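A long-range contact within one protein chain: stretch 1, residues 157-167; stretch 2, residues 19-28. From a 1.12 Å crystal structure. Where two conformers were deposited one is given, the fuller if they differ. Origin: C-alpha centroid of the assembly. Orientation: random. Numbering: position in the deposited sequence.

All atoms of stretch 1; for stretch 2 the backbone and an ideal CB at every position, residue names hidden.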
# COMPACT_ATOMS: atom_id res chain seq x y z
N ASN A 157 -3.25 -9.51 3.96
CA ASN A 157 -4.69 -9.70 4.14
C ASN A 157 -5.37 -8.84 5.21
O ASN A 157 -6.51 -9.10 5.55
CB ASN A 157 -5.02 -11.17 4.36
CG ASN A 157 -4.57 -11.68 5.70
OD1 ASN A 157 -3.87 -10.99 6.43
ND2 ASN A 157 -4.92 -12.92 6.00
N GLY A 158 -4.69 -7.82 5.74
CA GLY A 158 -5.32 -6.91 6.68
C GLY A 158 -4.49 -6.68 7.92
O GLY A 158 -3.31 -7.06 7.98
N PRO A 159 -5.09 -6.06 8.94
CA PRO A 159 -4.30 -5.53 10.05
C PRO A 159 -3.60 -6.59 10.87
O PRO A 159 -2.55 -6.28 11.43
CB PRO A 159 -5.32 -4.73 10.88
CG PRO A 159 -6.67 -5.23 10.42
CD PRO A 159 -6.50 -5.62 9.00
N THR A 160 -4.12 -7.83 10.90
CA THR A 160 -3.48 -8.93 11.64
C THR A 160 -2.15 -9.34 11.02
O THR A 160 -1.35 -10.04 11.65
CB THR A 160 -4.39 -10.19 11.79
OG1 THR A 160 -4.57 -10.84 10.52
CG2 THR A 160 -5.76 -9.82 12.38
N SER A 161 -1.90 -8.90 9.80
CA SER A 161 -0.68 -9.25 9.09
C SER A 161 0.26 -8.07 8.86
O SER A 161 1.16 -8.15 8.04
CB SER A 161 -1.02 -9.93 7.76
OG SER A 161 -1.73 -11.13 8.02
N SER A 162 0.06 -6.97 9.58
CA SER A 162 0.82 -5.75 9.34
C SER A 162 2.34 -5.94 9.45
O SER A 162 3.10 -5.44 8.60
CB SER A 162 0.38 -4.63 10.28
OG SER A 162 -0.99 -4.34 10.11
N LYS A 163 2.78 -6.63 10.50
CA LYS A 163 4.21 -6.81 10.69
C LYS A 163 4.82 -7.77 9.66
O LYS A 163 5.89 -7.51 9.09
CB LYS A 163 4.52 -7.28 12.12
CG LYS A 163 4.14 -6.24 13.17
CD LYS A 163 4.32 -6.76 14.60
CE LYS A 163 3.82 -5.74 15.63
NZ LYS A 163 3.67 -6.38 16.97
N ASP A 164 4.12 -8.88 9.40
CA ASP A 164 4.59 -9.81 8.38
C ASP A 164 4.68 -9.13 7.00
O ASP A 164 5.62 -9.36 6.23
CB ASP A 164 3.65 -11.02 8.29
CG ASP A 164 3.75 -11.94 9.49
OD1 ASP A 164 4.75 -11.88 10.23
OD2 ASP A 164 2.82 -12.76 9.67
N PHE A 165 3.69 -8.30 6.70
CA PHE A 165 3.66 -7.53 5.46
C PHE A 165 4.88 -6.63 5.37
O PHE A 165 5.60 -6.62 4.37
CB PHE A 165 2.38 -6.70 5.44
CG PHE A 165 2.30 -5.68 4.35
CD1 PHE A 165 2.19 -6.05 3.01
CD2 PHE A 165 2.28 -4.32 4.67
CE1 PHE A 165 2.04 -5.09 2.02
CE2 PHE A 165 2.14 -3.36 3.68
CZ PHE A 165 2.02 -3.74 2.35
N ALA A 166 5.10 -5.82 6.41
CA ALA A 166 6.22 -4.89 6.39
C ALA A 166 7.55 -5.62 6.26
O ALA A 166 8.43 -5.21 5.49
CB ALA A 166 6.19 -4.02 7.64
N ASN A 167 7.71 -6.72 7.00
CA ASN A 167 8.94 -7.50 6.88
C ASN A 167 9.15 -8.03 5.47
O ASN A 167 10.28 -8.06 4.96
CB ASN A 167 8.96 -8.65 7.89
CG ASN A 167 9.17 -8.18 9.33
OD1 ASN A 167 9.87 -7.20 9.57
ND2 ASN A 167 8.60 -8.91 10.29
N UNK A 19 -8.23 5.55 7.96
CA UNK A 19 -7.26 4.54 7.55
C UNK A 19 -7.07 3.52 8.68
O UNK A 19 -7.36 3.78 9.85
CB UNK A 19 -5.93 5.19 7.18
N UNK A 20 -6.57 2.34 8.32
CA UNK A 20 -6.41 1.28 9.29
C UNK A 20 -5.14 1.51 10.11
O UNK A 20 -4.03 1.34 9.61
CB UNK A 20 -6.37 -0.08 8.59
N UNK A 21 -5.30 1.89 11.38
CA UNK A 21 -4.16 2.30 12.19
C UNK A 21 -3.02 1.29 12.18
O UNK A 21 -1.86 1.66 11.98
CB UNK A 21 -4.61 2.54 13.63
N UNK A 22 -3.32 0.02 12.43
CA UNK A 22 -2.25 -0.94 12.62
C UNK A 22 -1.42 -1.09 11.36
O UNK A 22 -0.20 -1.25 11.39
CB UNK A 22 -2.82 -2.30 13.04
N UNK A 23 -2.11 -1.08 10.22
CA UNK A 23 -1.43 -1.27 8.94
C UNK A 23 -0.40 -0.19 8.71
O UNK A 23 0.71 -0.47 8.23
CB UNK A 23 -2.44 -1.28 7.79
N UNK A 24 -0.76 1.05 9.05
CA UNK A 24 0.16 2.17 8.93
C UNK A 24 1.22 2.17 10.03
O UNK A 24 2.43 2.13 9.74
CB UNK A 24 -0.62 3.49 8.96
N UNK A 25 0.81 2.25 11.29
CA UNK A 25 1.78 2.46 12.37
C UNK A 25 2.73 1.28 12.55
O UNK A 25 3.93 1.48 12.80
CB UNK A 25 1.04 2.72 13.69
N UNK A 26 2.23 0.05 12.45
CA UNK A 26 3.09 -1.10 12.65
C UNK A 26 4.07 -1.29 11.50
O UNK A 26 5.22 -1.65 11.70
CB UNK A 26 2.24 -2.36 12.83
N UNK A 27 3.62 -1.02 10.28
CA UNK A 27 4.54 -1.12 9.15
C UNK A 27 5.58 -0.01 9.19
O UNK A 27 6.76 -0.26 8.90
CB UNK A 27 3.77 -1.07 7.83
N UNK A 28 5.16 1.19 9.59
CA UNK A 28 6.06 2.33 9.62
C UNK A 28 7.24 2.06 10.55
O UNK A 28 8.39 2.38 10.22
CB UNK A 28 5.31 3.59 10.06

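Stretch 2 is helical from 21 to 28, and its axis passes 8.3 Å from that of helix 162-167 at 47°. Two close CA pairs, each 5.0 Å, set the register: Ser162 with position 23 and Ala166 with position 27.

At position 19 the ideal CB has nothing of stretch 1 within 5.5 Å, so this contact sets no preference; the residue is Phe19. Position 20 precedes the helix, and its CB points toward stretch 1, 5.3 Å from Pro159 CB. A medium or long chain could reach the proline ring. The residue is Gln20, whose CG lies 3.9 Å from Pro159 CB.

Position 21 points sideways with no neighbour in range, leaving the choice open: Asp21.

At position 22 CB points toward stretch 1, 4.0 Å from Ser162 OG and 4.1 Å from Pro159 CB. Small residues fit, as do longer ones that bend along the proline. Glu22 is found, with chi2 at 96°, between wells; its OE1 lies 3.8 Å from Pro159 CB and accepts a hydrogen bond from Gln20 NE2 (2.9 Å, 173°).

Position 23 sits close to Ser162: OG is 3.3 Å from the position's CA and 4.1 Å from its ideal CB. That hydroxyl donates to Pro159 O (2.8 Å), and its 3.4 Å approach to the N of 23 has a poor angle for a hydrogen bond. The CB points sideways, so a chain could run past the serine toward Gly158 and Pro159; Met, Gln or Glu would all be plausible. The residue is Glu23, whose end comes nearer: OE2 lies 3.4 Å from Pro159 CD and 3.6 Å from Gly158 CA. Both are packing contacts to carbon; OE2 also lies 3.5 Å from Pro159 N, which has no hydrogen to share.

Position 24 points away and position 25 is out of reach, so stretch 1 sets no preference at either; they hold Tyr24 and Phe25.

Position 26 points toward stretch 1, its ideal CB 3.9 Å from Ser162 CB and 4.3 Å from Lys163 CG. The nearby lysine makes an acidic chain attractive, though Gln or an aliphatic could also pack. Glu26 places OE1 3.4 Å from Ser162 CB. Water 2 donates to Glu26 OE1 and Pro159 O, both at 2.8 Å; water 3 links Glu26 OE2 (3.2 Å) to Lys163 NZ (3.1 Å).

At position 27 the ideal CB is 3.8 Å from Ala166 CB, so small Gly, Ala or Ser suits this close approach. Ser27 packs its CB 3.7 Å from Ala166 CB, and its OG donates to Glu23 O (2.6 Å).

Position 28 points away, so stretch 1 again sets no preference: Lys28, whose NZ donates to Tyr24 OH (3.1 Å).

Stretch 2 (19-28) FQDEEYFESK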
# COMPACT_ATOMS: atom_id res chain seq x y z
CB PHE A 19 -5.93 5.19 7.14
CG PHE A 19 -5.16 5.83 8.28
CD1 PHE A 19 -4.28 5.08 9.05
CD2 PHE A 19 -5.31 7.18 8.57
CE1 PHE A 19 -3.56 5.66 10.10
CE2 PHE A 19 -4.60 7.77 9.61
CZ PHE A 19 -3.73 7.01 10.38
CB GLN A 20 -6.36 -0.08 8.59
CG GLN A 20 -6.49 -1.25 9.54
CD GLN A 20 -7.88 -1.38 10.11
OE1 GLN A 20 -8.86 -1.41 9.36
NE2 GLN A 20 -7.98 -1.40 11.43
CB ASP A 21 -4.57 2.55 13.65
CG ASP A 21 -5.61 3.63 13.81
OD1 ASP A 21 -5.40 4.55 14.64
OD2 ASP A 21 -6.66 3.55 13.13
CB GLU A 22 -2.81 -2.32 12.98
CG GLU A 22 -3.70 -2.35 14.21
CD GLU A 22 -5.18 -2.25 13.88
OE1 GLU A 22 -5.57 -1.50 12.95
OE2 GLU A 22 -5.98 -2.95 14.56
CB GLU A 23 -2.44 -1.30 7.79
CG GLU A 23 -3.40 -2.49 7.84
CD GLU A 23 -4.49 -2.44 6.79
OE1 GLU A 23 -4.49 -1.49 5.98
OE2 GLU A 23 -5.35 -3.36 6.77
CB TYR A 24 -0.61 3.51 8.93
CG TYR A 24 0.32 4.70 8.97
CD1 TYR A 24 1.11 5.06 7.87
CD2 TYR A 24 0.42 5.48 10.12
CE1 TYR A 24 1.96 6.14 7.93
CE2 TYR A 24 1.27 6.57 10.18
CZ TYR A 24 2.04 6.89 9.08
OH TYR A 24 2.87 7.98 9.15
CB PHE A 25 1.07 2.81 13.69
CG PHE A 25 0.39 4.15 13.66
CD1 PHE A 25 1.12 5.34 13.68
CD2 PHE A 25 -1.00 4.23 13.62
CE1 PHE A 25 0.47 6.57 13.64
CE2 PHE A 25 -1.66 5.46 13.59
CZ PHE A 25 -0.91 6.63 13.59
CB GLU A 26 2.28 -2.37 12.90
CG GLU A 26 1.45 -2.30 14.17
CD GLU A 26 0.61 -3.54 14.42
OE1 GLU A 26 0.76 -4.53 13.68
OE2 GLU A 26 -0.21 -3.54 15.37
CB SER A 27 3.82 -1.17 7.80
OG SER A 27 3.18 0.05 7.46
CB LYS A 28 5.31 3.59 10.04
CG LYS A 28 6.19 4.83 10.15
CD LYS A 28 5.33 6.05 10.49
CE LYS A 28 6.16 7.31 10.72
NZ LYS A 28 5.26 8.43 11.00
O HOH W 1 1.00 -7.77 12.71
O HOH W 2 -0.85 -6.78 13.61
O HOH W 3 0.69 -5.62 17.62
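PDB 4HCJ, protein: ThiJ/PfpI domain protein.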